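Local structure of ankyrin repeat domain protein (Legionella pneumophila subsp. pneumophila, 6MCA) at residues L59-I64 with H236-G241; H161-Q166 with F419-H424; R390-C395 with A412-I417. The protein is a Legionella effector, AnkH, with ankyrin repeats and a cysteine protease-like part, that interacts with the host LARP7 component of the 7SK snRNP complex. One frame throughout, in Å; residues are numbered along the deposited sequence.

Contact 1 (L59-I64 with H236-G241); sequences LIECAI and HHPRLG
Ile-64 meets His-237 and Pro-238 through a single methyl branch. Its CG2 lies 4.0 Å from CD2 of His-237, reached at a slant to the imidazole, and 4.2 Å from CD of Pro-238; isoleucine and proline lie alongside each other, pointing opposite ways. One helical turn earlier Glu-61 reaches the same proline with its carboxylate: the chain folds at chi2 (-77°), and this bend swings OE1 to 3.5 Å from CG of Pro-238, although the CB bond itself does not aim at the loop. Its other oxygen, OE2, is close to Asp-52 OD2, which would probably raise the proton affinity of one of the two carboxylates. His-237 is steadied within its own loop, since Arg-239 N donates in the ring plane to ND1 (3.1 Å, 163°), while its NE2 bonds a tartaric acid molecule. Trp-94, from the predicted ankyrin repeat 87-119, covers Ile-64 and meets the ring of His-236, so helix 58-65 and the loop before helix 242-251 share a neighbour. With 170 Å² buried, Ile-64 and Glu-61 meet His-237 and Pro-238 by van der Waals contact alone, which implies a modest, largely apolar surface junction.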
ATOM      1  N   LEU A  59       0.681 -16.854  20.472  1.00 29.68           N
ATOM      2  CA  LEU A  59      -0.405 -15.881  20.506  1.00 25.26           C
ATOM      3  C   LEU A  59      -0.694 -15.326  19.116  1.00 35.07           C
ATOM      4  O   LEU A  59      -1.858 -15.128  18.749  1.00 27.50           O
ATOM      5  CB  LEU A  59      -0.067 -14.751  21.477  1.00 26.65           C
ATOM      6  CG  LEU A  59      -1.204 -13.779  21.795  1.00 29.02           C
ATOM      7  CD1 LEU A  59      -2.391 -14.523  22.389  1.00 17.77           C
ATOM      8  CD2 LEU A  59      -0.726 -12.683  22.735  1.00 24.18           C
ATOM      9  N   ILE A  60       0.353 -15.071  18.329  1.00 25.55           N
ATOM     10  CA  ILE A  60       0.145 -14.606  16.962  1.00 20.39           C
ATOM     11  C   ILE A  60      -0.492 -15.700  16.115  1.00 34.95           C
ATOM     12  O   ILE A  60      -1.312 -15.412  15.235  1.00 29.78           O
ATOM     13  CB  ILE A  60       1.474 -14.108  16.363  1.00 25.49           C
ATOM     14  CG1 ILE A  60       1.953 -12.859  17.109  1.00 24.97           C
ATOM     15  CG2 ILE A  60       1.325 -13.817  14.879  1.00 32.14           C
ATOM     16  CD1 ILE A  60       3.207 -12.242  16.530  1.00 25.18           C
ATOM     17  N   GLU A  61      -0.147 -16.965  16.366  1.00 25.43           N
ATOM     18  CA  GLU A  61      -0.834 -18.063  15.691  1.00 30.24           C
ATOM     19  C   GLU A  61      -2.319 -18.071  16.036  1.00 31.57           C
ATOM     20  O   GLU A  61      -3.170 -18.254  15.155  1.00 34.95           O
ATOM     21  CB  GLU A  61      -0.191 -19.399  16.068  1.00 25.83           C
ATOM     22  CG  GLU A  61       1.238 -19.572  15.584  1.00 35.15           C
ATOM     23  CD  GLU A  61       1.326 -19.912  14.109  1.00 52.55           C
ATOM     24  OE1 GLU A  61       0.270 -20.162  13.489  1.00 50.12           O
ATOM     25  OE2 GLU A  61       2.452 -19.936  13.570  1.00 44.73           O
ATOM     26  N   CYS A  62      -2.646 -17.872  17.316  1.00 26.16           N
ATOM     27  CA  CYS A  62      -4.045 -17.793  17.726  1.00 26.40           C
ATOM     28  C   CYS A  62      -4.760 -16.644  17.029  1.00 25.94           C
ATOM     29  O   CYS A  62      -5.907 -16.788  16.592  1.00 36.21           O
ATOM     30  CB  CYS A  62      -4.137 -17.630  19.243  1.00 24.54           C
ATOM     31  SG  CYS A  62      -3.582 -19.062  20.180  1.00 35.54           S
ATOM     32  N   ALA A  63      -4.097 -15.490  16.924  1.00 24.14           N
ATOM     33  CA  ALA A  63      -4.707 -14.346  16.254  1.00 36.71           C
ATOM     34  C   ALA A  63      -4.936 -14.630  14.774  1.00 30.81           C
ATOM     35  O   ALA A  63      -5.997 -14.305  14.229  1.00 35.42           O
ATOM     36  CB  ALA A  63      -3.832 -13.105  16.436  1.00 19.83           C
ATOM     37  N   ILE A  64      -3.953 -15.243  14.110  1.00 34.82           N
ATOM     38  CA  ILE A  64      -4.080 -15.545  12.687  1.00 30.24           C
ATOM     39  C   ILE A  64      -5.211 -16.537  12.449  1.00 40.46           C
ATOM     40  O   ILE A  64      -5.979 -16.406  11.488  1.00 36.62           O
ATOM     41  CB  ILE A  64      -2.739 -16.068  12.134  1.00 36.49           C
ATOM     42  CG1 ILE A  64      -1.716 -14.934  12.050  1.00 31.77           C
ATOM     43  CG2 ILE A  64      -2.931 -16.715  10.769  1.00 25.73           C
ATOM     44  CD1 ILE A  64      -0.369 -15.368  11.512  1.00 30.02           C
ATOM     45  N   HIS A 236      -0.063 -14.935   4.349  1.00 37.02           N
ATOM     46  CA  HIS A 236       0.558 -14.952   5.667  1.00 29.69           C
ATOM     47  C   HIS A 236       0.217 -16.204   6.462  1.00 27.08           C
ATOM     48  O   HIS A 236       0.908 -16.504   7.442  1.00 31.47           O
ATOM     49  CB  HIS A 236       0.140 -13.715   6.466  1.00 27.85           C
ATOM     50  CG  HIS A 236       0.603 -12.424   5.868  1.00 47.97           C
ATOM     51  ND1 HIS A 236       1.901 -11.974   5.983  1.00 40.29           N
ATOM     52  CD2 HIS A 236      -0.060 -11.483   5.155  1.00 27.61           C
ATOM     53  CE1 HIS A 236       2.019 -10.814   5.364  1.00 48.13           C
ATOM     54  NE2 HIS A 236       0.844 -10.493   4.853  1.00 45.09           N
ATOM     55  N   HIS A 237      -0.819 -16.932   6.069  1.00 26.34           N
ATOM     56  CA  HIS A 237      -1.239 -18.104   6.826  1.00 27.49           C
ATOM     57  C   HIS A 237      -0.168 -19.188   6.751  1.00 42.50           C
ATOM     58  O   HIS A 237       0.350 -19.468   5.663  1.00 40.85           O
ATOM     59  CB  HIS A 237      -2.567 -18.634   6.298  1.00 26.52           C
ATOM     60  CG  HIS A 237      -3.326 -19.457   7.291  1.00 39.29           C
ATOM     61  ND1 HIS A 237      -2.915 -20.712   7.687  1.00 33.86           N
ATOM     62  CD2 HIS A 237      -4.468 -19.203   7.973  1.00 36.21           C
ATOM     63  CE1 HIS A 237      -3.772 -21.196   8.568  1.00 44.10           C
ATOM     64  NE2 HIS A 237      -4.724 -20.300   8.759  1.00 41.08           N
ATOM     65  N   PRO A 238       0.195 -19.812   7.875  1.00 52.83           N
ATOM     66  CA  PRO A 238       1.257 -20.830   7.838  1.00 40.39           C
ATOM     67  C   PRO A 238       0.866 -22.108   7.115  1.00 37.40           C
ATOM     68  O   PRO A 238       1.760 -22.820   6.638  1.00 48.79           O
ATOM     69  CB  PRO A 238       1.539 -21.096   9.324  1.00 36.93           C
ATOM     70  CG  PRO A 238       0.288 -20.680  10.027  1.00 35.31           C
ATOM     71  CD  PRO A 238      -0.262 -19.530   9.245  1.00 31.10           C
ATOM     72  N   ARG A 239      -0.427 -22.426   7.012  1.00 31.67           N
ATOM     73  CA  ARG A 239      -0.847 -23.678   6.381  1.00 31.70           C
ATOM     74  C   ARG A 239      -2.304 -23.519   5.942  1.00 40.22           C
ATOM     75  O   ARG A 239      -3.210 -23.568   6.776  1.00 53.84           O
ATOM     76  CB  ARG A 239      -0.676 -24.852   7.334  1.00 43.88           C
ATOM     77  CG  ARG A 239      -1.269 -26.162   6.838  1.00 43.28           C
ATOM     78  CD  ARG A 239      -1.367 -27.176   7.968  1.00 37.08           C
ATOM     79  NE  ARG A 239      -0.088 -27.353   8.651  1.00 63.26           N
ATOM     80  CZ  ARG A 239       0.059 -27.968   9.819  1.00 67.30           C
ATOM     81  NH1 ARG A 239       1.263 -28.079  10.364  1.00 51.73           N
ATOM     82  NH2 ARG A 239      -0.997 -28.470  10.446  1.00 42.48           N
ATOM     83  N   LEU A 240      -2.511 -23.339   4.640  1.00 34.94           N
ATOM     84  CA  LEU A 240      -3.859 -23.199   4.108  1.00 37.49           C
ATOM     85  C   LEU A 240      -4.629 -24.509   4.237  1.00 33.14           C
ATOM     86  O   LEU A 240      -4.067 -25.601   4.126  1.00 38.52           O
ATOM     87  CB  LEU A 240      -3.815 -22.760   2.645  1.00 32.74           C
ATOM     88  CG  LEU A 240      -3.186 -21.394   2.369  1.00 40.60           C
ATOM     89  CD1 LEU A 240      -3.217 -21.082   0.882  1.00 40.78           C
ATOM     90  CD2 LEU A 240      -3.890 -20.307   3.166  1.00 43.07           C
ATOM     91  N   GLY A 241      -5.933 -24.388   4.469  1.00 40.60           N
ATOM     92  CA  GLY A 241      -6.772 -25.550   4.682  1.00 20.31           C
ATOM     93  C   GLY A 241      -8.004 -25.601   3.804  1.00 41.11           C
ATOM     94  O   GLY A 241      -8.068 -24.932   2.769  1.00 42.23           O
TER

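Contact 2 (H161-Q166 with F419-H424); sequences HRFELQ and FQACDH
Gln-166 N donates to OE1 of Gln-420 at 2.9 Å, with an N-H...O angle of 169°, the shorter of two bonds that join one side-chain amide to one residue's backbone. The donor sits 17° out of the carbonyl plane of Gln-420. In return, Gln-420 NE2 gives a bond of 3.2 Å to Gln-166 O, in the plane of that carbonyl and on a lone pair, and also close to the plane of its own amide. Gripped at both ends, the amide has its rotation fixed, and its oxygen and nitrogen are told apart by the bonding. The reach comes from a glutamine chain extended beyond CG, directed from helix 404-421 across to the loop. Nearer the backbone of Gln-420, Leu-165 crosses the same chain at a slant, its CD2 resting 3.8 Å from CB of Gln-420. Helix 147-162 closes here in a Schellman motif: Glu-164 takes a positive phi (56°), which turns the chain so that Leu-165 and Gln-166 run extended past Gln-420 toward the strand 168-172. Just before the turn, Phe-163 meets Ala-421, whose CB lies 3.8 Å from ring atom CD1 and also 3.8 Å from Phe-163 O. That methyl approaches the ring obliquely and touches both the ring and the carbonyl oxygen. Arg-162, the last helical residue, makes a salt bridge with Asp-387 and a cation-pi contact with Trp-383, which tie this helix end to helix 373-399. At the exposed turn, Glu-164 OE1 makes a weak bond to a glycerol molecule, while Leu-165 packs against Tyr-183 on the buried side.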
ATOM      1  N   HIS A 161       4.427   8.128  -3.097  1.00 33.16           N
ATOM      2  CA  HIS A 161       4.236   7.300  -4.285  1.00 23.13           C
ATOM      3  C   HIS A 161       3.724   8.117  -5.469  1.00 26.91           C
ATOM      4  O   HIS A 161       4.265   8.021  -6.576  1.00 34.28           O
ATOM      5  CB  HIS A 161       3.282   6.147  -3.971  1.00 26.60           C
ATOM      6  CG  HIS A 161       3.900   5.063  -3.145  1.00 32.29           C
ATOM      7  ND1 HIS A 161       5.169   4.578  -3.383  1.00 31.17           N
ATOM      8  CD2 HIS A 161       3.424   4.367  -2.085  1.00 30.33           C
ATOM      9  CE1 HIS A 161       5.448   3.632  -2.505  1.00 35.81           C
ATOM     10  NE2 HIS A 161       4.406   3.484  -1.706  1.00 40.85           N
ATOM     11  N   ARG A 162       2.682   8.928  -5.255  1.00 35.51           N
ATOM     12  CA  ARG A 162       2.074   9.669  -6.357  1.00 34.20           C
ATOM     13  C   ARG A 162       3.039  10.688  -6.947  1.00 32.72           C
ATOM     14  O   ARG A 162       3.094  10.867  -8.170  1.00 27.04           O
ATOM     15  CB  ARG A 162       0.798  10.366  -5.882  1.00 23.51           C
ATOM     16  CG  ARG A 162      -0.350   9.430  -5.563  1.00 24.81           C
ATOM     17  CD  ARG A 162      -0.959   8.836  -6.819  1.00 29.33           C
ATOM     18  NE  ARG A 162      -2.191   8.114  -6.520  1.00 35.03           N
ATOM     19  CZ  ARG A 162      -2.658   7.102  -7.243  1.00 36.29           C
ATOM     20  NH1 ARG A 162      -1.997   6.686  -8.314  1.00 35.90           N
ATOM     21  NH2 ARG A 162      -3.788   6.502  -6.890  1.00 24.45           N
ATOM     22  N   PHE A 163       3.801  11.372  -6.098  1.00 28.70           N
ATOM     23  CA  PHE A 163       4.751  12.379  -6.548  1.00 33.49           C
ATOM     24  C   PHE A 163       6.145  11.813  -6.788  1.00 37.44           C
ATOM     25  O   PHE A 163       7.056  12.579  -7.122  1.00 38.18           O
ATOM     26  CB  PHE A 163       4.819  13.528  -5.536  1.00 33.81           C
ATOM     27  CG  PHE A 163       3.592  14.396  -5.525  1.00 34.39           C
ATOM     28  CD1 PHE A 163       3.427  15.399  -6.466  1.00 34.82           C
ATOM     29  CD2 PHE A 163       2.597  14.202  -4.580  1.00 35.96           C
ATOM     30  CE1 PHE A 163       2.296  16.197  -6.463  1.00 34.24           C
ATOM     31  CE2 PHE A 163       1.464  14.997  -4.571  1.00 31.01           C
ATOM     32  CZ  PHE A 163       1.315  15.995  -5.513  1.00 32.48           C
ATOM     33  N   GLU A 164       6.327  10.500  -6.624  1.00 39.33           N
ATOM     34  CA  GLU A 164       7.597   9.825  -6.905  1.00 39.25           C
ATOM     35  C   GLU A 164       8.751  10.444  -6.120  1.00 35.56           C
ATOM     36  O   GLU A 164       9.834  10.682  -6.655  1.00 38.43           O
ATOM     37  CB  GLU A 164       7.900   9.824  -8.405  1.00 21.75           C
ATOM     38  CG  GLU A 164       6.892   9.052  -9.240  1.00 46.32           C
ATOM     39  CD  GLU A 164       7.260   9.012 -10.709  1.00 60.34           C
ATOM     40  OE1 GLU A 164       6.340   8.966 -11.554  1.00 77.45           O
ATOM     41  OE2 GLU A 164       8.469   9.027 -11.020  1.00 79.59           O
ATOM     42  N   LEU A 165       8.517  10.704  -4.837  1.00 38.52           N
ATOM     43  CA  LEU A 165       9.536  11.305  -3.992  1.00 33.94           C
ATOM     44  C   LEU A 165      10.594  10.279  -3.605  1.00 38.21           C
ATOM     45  O   LEU A 165      10.307   9.091  -3.431  1.00 36.62           O
ATOM     46  CB  LEU A 165       8.906  11.904  -2.734  1.00 30.39           C
ATOM     47  CG  LEU A 165       7.801  12.937  -2.961  1.00 37.21           C
ATOM     48  CD1 LEU A 165       7.272  13.456  -1.633  1.00 38.95           C
ATOM     49  CD2 LEU A 165       8.310  14.078  -3.825  1.00 38.58           C
ATOM     50  N   GLN A 166      11.828  10.752  -3.471  1.00 44.83           N
ATOM     51  CA  GLN A 166      12.951   9.926  -3.059  1.00 50.10           C
ATOM     52  C   GLN A 166      13.379  10.297  -1.645  1.00 44.00           C
ATOM     53  O   GLN A 166      13.201  11.435  -1.202  1.00 41.71           O
ATOM     54  CB  GLN A 166      14.136  10.083  -4.019  1.00 35.24           C
ATOM     55  CG  GLN A 166      13.850   9.635  -5.443  1.00 50.28           C
ATOM     56  CD  GLN A 166      15.108   9.546  -6.287  1.00 78.04           C
ATOM     57  OE1 GLN A 166      16.169  10.031  -5.893  1.00 84.79           O
ATOM     58  NE2 GLN A 166      14.995   8.924  -7.455  1.00 89.19           N
ATOM     59  N   PHE A 419      10.222  20.692  -3.996  1.00 40.93           N
ATOM     60  CA  PHE A 419      11.577  20.623  -4.530  1.00 52.20           C
ATOM     61  C   PHE A 419      11.719  19.516  -5.567  1.00 50.90           C
ATOM     62  O   PHE A 419      12.352  19.717  -6.610  1.00 52.98           O
ATOM     63  CB  PHE A 419      12.582  20.424  -3.396  1.00 54.39           C
ATOM     64  CG  PHE A 419      14.017  20.536  -3.832  1.00 75.57           C
ATOM     65  CD1 PHE A 419      14.572  21.772  -4.126  1.00 70.98           C
ATOM     66  CD2 PHE A 419      14.811  19.407  -3.944  1.00 77.60           C
ATOM     67  CE1 PHE A 419      15.891  21.878  -4.527  1.00 74.14           C
ATOM     68  CE2 PHE A 419      16.131  19.507  -4.344  1.00 72.20           C
ATOM     69  CZ  PHE A 419      16.671  20.744  -4.635  1.00 70.76           C
ATOM     70  N   GLN A 420      11.136  18.342  -5.312  1.00 52.45           N
ATOM     71  CA  GLN A 420      11.399  17.194  -6.169  1.00 43.89           C
ATOM     72  C   GLN A 420      10.448  17.078  -7.353  1.00 40.42           C
ATOM     73  O   GLN A 420      10.869  16.622  -8.422  1.00 49.80           O
ATOM     74  CB  GLN A 420      11.335  15.900  -5.352  1.00 40.06           C
ATOM     75  CG  GLN A 420      12.296  15.848  -4.174  1.00 37.78           C
ATOM     76  CD  GLN A 420      12.436  14.451  -3.599  1.00 41.61           C
ATOM     77  OE1 GLN A 420      12.440  13.462  -4.334  1.00 35.78           O
ATOM     78  NE2 GLN A 420      12.545  14.362  -2.279  1.00 35.16           N
ATOM     79  N   ALA A 421       9.183  17.475  -7.206  1.00 42.09           N
ATOM     80  CA  ALA A 421       8.158  17.100  -8.170  1.00 48.39           C
ATOM     81  C   ALA A 421       7.597  18.259  -8.983  1.00 46.03           C
ATOM     82  O   ALA A 421       6.765  18.022  -9.866  1.00 57.91           O
ATOM     83  CB  ALA A 421       7.009  16.382  -7.452  1.00 35.76           C
ATOM     84  N   CYS A 422       8.017  19.494  -8.727  1.00 55.90           N
ATOM     85  CA  CYS A 422       7.450  20.662  -9.393  1.00 51.16           C
ATOM     86  C   CYS A 422       8.466  21.249 -10.366  1.00 56.34           C
ATOM     87  O   CYS A 422       9.552  21.673  -9.955  1.00 60.23           O
ATOM     88  CB  CYS A 422       7.011  21.713  -8.373  1.00 55.58           C
ATOM     89  SG  CYS A 422       5.580  21.231  -7.377  1.00 54.09           S
ATOM     90  N   ASP A 423       8.108  21.277 -11.647  1.00 50.68           N
ATOM     91  CA  ASP A 423       8.910  21.910 -12.683  1.00 63.91           C
ATOM     92  C   ASP A 423       8.348  23.293 -12.991  1.00 73.52           C
ATOM     93  O   ASP A 423       7.131  23.467 -13.102  1.00 60.15           O
ATOM     94  CB  ASP A 423       8.940  21.063 -13.956  1.00 54.01           C
ATOM     95  CG  ASP A 423       9.470  19.662 -13.713  1.00 96.42           C
ATOM     96  OD1 ASP A 423      10.249  19.475 -12.754  1.00 82.68           O
ATOM     97  OD2 ASP A 423       9.111  18.747 -14.486  1.00103.20           O
ATOM     98  N   HIS A 424       9.243  24.273 -13.136  1.00 73.66           N
ATOM     99  CA  HIS A 424       8.829  25.660 -13.308  1.00 64.68           C
ATOM    100  C   HIS A 424       8.129  25.922 -14.637  1.00 73.70           C
ATOM    101  O   HIS A 424       7.543  26.996 -14.803  1.00 77.93           O
ATOM    102  CB  HIS A 424      10.039  26.587 -13.173  1.00 77.01           C
ATOM    103  CG  HIS A 424      10.716  26.894 -14.473  1.00 93.30           C
ATOM    104  ND1 HIS A 424      11.573  26.010 -15.092  1.00 84.73           N
ATOM    105  CD2 HIS A 424      10.664  27.989 -15.268  1.00 89.78           C
ATOM    106  CE1 HIS A 424      12.018  26.546 -16.215  1.00 86.22           C
ATOM    107  NE2 HIS A 424      11.482  27.747 -16.345  1.00102.90           N
TER

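Contact 3 (R390-C395 with A412-I417); sequences RALDEC and AILGGI
Leu-414 CD2 is the atom on which the tight part of this contact turns. It lies 3.6 Å from CD1 of Leu-392 and 3.8 Å from CB of Cys-395, two residues about one turn apart on helix 373-399, so the methyl lodges against both. Leu-392 reaches it because its CG stands opposite the backbone N (chi1 -179°), carrying CD1 toward helix 404-421; the two leucine side chains then cross at about a right angle. Around this centre the packing slackens. Leu-392 CD1 is 4.1 Å from CD1 of Ile-417, and Cys-395 SG is 4.3 Å from CG2 of Ile-413. The axes of the two short segments come no closer than 11.0 Å and run at 144°, so the consecutive helices form an obliquely crossed antiparallel hairpin, filled by side chains, with no close backbone approach. Away from Leu-414, segment 390-395 of helix 373-399 carries partly exposed polar residues. Beside helix 147-162, Arg-390 NH1 and Glu-394 OE2 form a salt bridge whose hydrogen bond, at 3.4 Å, is weak; on another side Asp-393 pairs with Lys-435 of helix 427-440, whose Ile-436 and Ile-439 cover Leu-414. All five touching residues are buried and only aliphatic carbon and sulfur meet, which implies that hydrophobic packing joins the hairpin here, while the charged groups of this segment lie away from the interface.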
ATOM      1  N   ARG A 390      -5.597  15.666  -4.532  1.00 32.42           N
ATOM      2  CA  ARG A 390      -6.346  15.335  -3.323  1.00 30.80           C
ATOM      3  C   ARG A 390      -5.414  15.159  -2.131  1.00 37.02           C
ATOM      4  O   ARG A 390      -5.689  15.660  -1.035  1.00 42.61           O
ATOM      5  CB  ARG A 390      -7.172  14.066  -3.551  1.00 32.90           C
ATOM      6  CG  ARG A 390      -8.099  13.694  -2.399  1.00 24.71           C
ATOM      7  CD  ARG A 390      -7.484  12.637  -1.484  1.00 36.10           C
ATOM      8  NE  ARG A 390      -7.271  11.362  -2.163  1.00 38.02           N
ATOM      9  CZ  ARG A 390      -7.014  10.217  -1.538  1.00 38.80           C
ATOM     10  NH1 ARG A 390      -6.935  10.185  -0.215  1.00 37.64           N
ATOM     11  NH2 ARG A 390      -6.834   9.102  -2.235  1.00 29.55           N
ATOM     12  N   ALA A 391      -4.307  14.437  -2.325  1.00 25.85           N
ATOM     13  CA  ALA A 391      -3.351  14.258  -1.237  1.00 33.25           C
ATOM     14  C   ALA A 391      -2.724  15.587  -0.832  1.00 35.74           C
ATOM     15  O   ALA A 391      -2.555  15.870   0.366  1.00 38.15           O
ATOM     16  CB  ALA A 391      -2.277  13.251  -1.647  1.00 26.08           C
ATOM     17  N   LEU A 392      -2.380  16.423  -1.819  1.00 35.24           N
ATOM     18  CA  LEU A 392      -1.832  17.739  -1.503  1.00 33.33           C
ATOM     19  C   LEU A 392      -2.826  18.576  -0.701  1.00 31.84           C
ATOM     20  O   LEU A 392      -2.450  19.238   0.278  1.00 35.52           O
ATOM     21  CB  LEU A 392      -1.433  18.459  -2.791  1.00 28.66           C
ATOM     22  CG  LEU A 392      -0.812  19.848  -2.643  1.00 41.96           C
ATOM     23  CD1 LEU A 392       0.383  19.801  -1.708  1.00 37.44           C
ATOM     24  CD2 LEU A 392      -0.406  20.393  -4.001  1.00 30.20           C
ATOM     25  N   ASP A 393      -4.103  18.549  -1.094  1.00 33.31           N
ATOM     26  CA  ASP A 393      -5.125  19.301  -0.374  1.00 35.64           C
ATOM     27  C   ASP A 393      -5.316  18.764   1.039  1.00 39.64           C
ATOM     28  O   ASP A 393      -5.542  19.538   1.974  1.00 33.29           O
ATOM     29  CB  ASP A 393      -6.446  19.260  -1.142  1.00 33.30           C
ATOM     30  CG  ASP A 393      -6.388  20.033  -2.444  1.00 52.28           C
ATOM     31  OD1 ASP A 393      -5.418  20.793  -2.644  1.00 42.68           O
ATOM     32  OD2 ASP A 393      -7.312  19.876  -3.269  1.00 56.69           O
ATOM     33  N   GLU A 394      -5.246  17.440   1.209  1.00 37.60           N
ATOM     34  CA  GLU A 394      -5.319  16.859   2.546  1.00 41.49           C
ATOM     35  C   GLU A 394      -4.204  17.398   3.431  1.00 41.11           C
ATOM     36  O   GLU A 394      -4.439  17.789   4.582  1.00 38.82           O
ATOM     37  CB  GLU A 394      -5.243  15.334   2.465  1.00 39.40           C
ATOM     38  CG  GLU A 394      -6.576  14.642   2.270  1.00 44.37           C
ATOM     39  CD  GLU A 394      -6.444  13.131   2.231  1.00 62.55           C
ATOM     40  OE1 GLU A 394      -5.300  12.634   2.156  1.00 50.23           O
ATOM     41  OE2 GLU A 394      -7.484  12.440   2.275  1.00 59.09           O
ATOM     42  N   CYS A 395      -2.976  17.422   2.907  1.00 35.80           N
ATOM     43  CA  CYS A 395      -1.855  17.955   3.680  1.00 37.40           C
ATOM     44  C   CYS A 395      -2.081  19.418   4.046  1.00 36.06           C
ATOM     45  O   CYS A 395      -1.884  19.823   5.202  1.00 42.65           O
ATOM     46  CB  CYS A 395      -0.553  17.793   2.899  1.00 35.97           C
ATOM     47  SG  CYS A 395       0.421  16.364   3.389  1.00 59.87           S
ATOM     48  N   ALA A 412       7.665  19.542   6.050  1.00 39.36           N
ATOM     49  CA  ALA A 412       8.723  18.786   5.387  1.00 38.40           C
ATOM     50  C   ALA A 412       8.190  18.051   4.162  1.00 40.35           C
ATOM     51  O   ALA A 412       8.836  18.030   3.108  1.00 38.22           O
ATOM     52  CB  ALA A 412       9.362  17.805   6.368  1.00 33.27           C
ATOM     53  N   ILE A 413       7.005  17.447   4.282  1.00 33.09           N
ATOM     54  CA  ILE A 413       6.413  16.743   3.144  1.00 33.41           C
ATOM     55  C   ILE A 413       6.123  17.713   2.003  1.00 39.66           C
ATOM     56  O   ILE A 413       6.401  17.422   0.830  1.00 34.56           O
ATOM     57  CB  ILE A 413       5.145  15.987   3.582  1.00 33.51           C
ATOM     58  CG1 ILE A 413       5.488  14.935   4.639  1.00 23.28           C
ATOM     59  CG2 ILE A 413       4.469  15.335   2.385  1.00 29.67           C
ATOM     60  CD1 ILE A 413       4.274  14.301   5.282  1.00 27.09           C
ATOM     61  N   LEU A 414       5.558  18.880   2.326  1.00 33.26           N
ATOM     62  CA  LEU A 414       5.243  19.864   1.294  1.00 34.80           C
ATOM     63  C   LEU A 414       6.508  20.382   0.623  1.00 37.76           C
ATOM     64  O   LEU A 414       6.535  20.582  -0.598  1.00 40.24           O
ATOM     65  CB  LEU A 414       4.443  21.021   1.894  1.00 36.45           C
ATOM     66  CG  LEU A 414       3.069  20.690   2.483  1.00 39.50           C
ATOM     67  CD1 LEU A 414       2.438  21.928   3.105  1.00 45.34           C
ATOM     68  CD2 LEU A 414       2.155  20.087   1.431  1.00 33.23           C
ATOM     69  N   GLY A 415       7.567  20.607   1.404  1.00 38.01           N
ATOM     70  CA  GLY A 415       8.828  21.027   0.818  1.00 44.37           C
ATOM     71  C   GLY A 415       9.426  19.967  -0.085  1.00 44.12           C
ATOM     72  O   GLY A 415      10.000  20.282  -1.132  1.00 48.89           O
ATOM     73  N   GLY A 416       9.302  18.697   0.307  1.00 46.47           N
ATOM     74  CA  GLY A 416       9.737  17.622  -0.570  1.00 38.10           C
ATOM     75  C   GLY A 416       8.989  17.624  -1.888  1.00 37.26           C
ATOM     76  O   GLY A 416       9.591  17.512  -2.960  1.00 35.42           O
ATOM     77  N   ILE A 417       7.660  17.752  -1.822  1.00 40.84           N
ATOM     78  CA  ILE A 417       6.855  17.861  -3.041  1.00 42.83           C
ATOM     79  C   ILE A 417       7.368  19.000  -3.912  1.00 40.79           C
ATOM     80  O   ILE A 417       7.666  18.818  -5.099  1.00 46.64           O
ATOM     81  CB  ILE A 417       5.368  18.059  -2.696  1.00 45.28           C
ATOM     82  CG1 ILE A 417       4.819  16.863  -1.918  1.00 36.89           C
ATOM     83  CG2 ILE A 417       4.556  18.297  -3.963  1.00 24.56           C
ATOM     84  CD1 ILE A 417       3.346  16.990  -1.587  1.00 39.09           C
TER

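Contacts 2 and 3 form one continuous region, their centres 10 Å apart and both drawing on helix 404-421. They touch directly: Leu-165 CD2 lies 3.8 Å from Gly-416 O, and Phe-163 CE1 is 4.0 Å from Ile-417 CG2, so the turn after helix 147-162 extends the apolar packing of the hairpin. Contact 1 stands apart, on the other side of the chain's centre, with its centre 40 Å from that of contact 2 and 38 Å from that of contact 3. The small molecules bound at contacts 1 and 2 probably come from the crystallisation liquor, and neither by itself establishes a functional site.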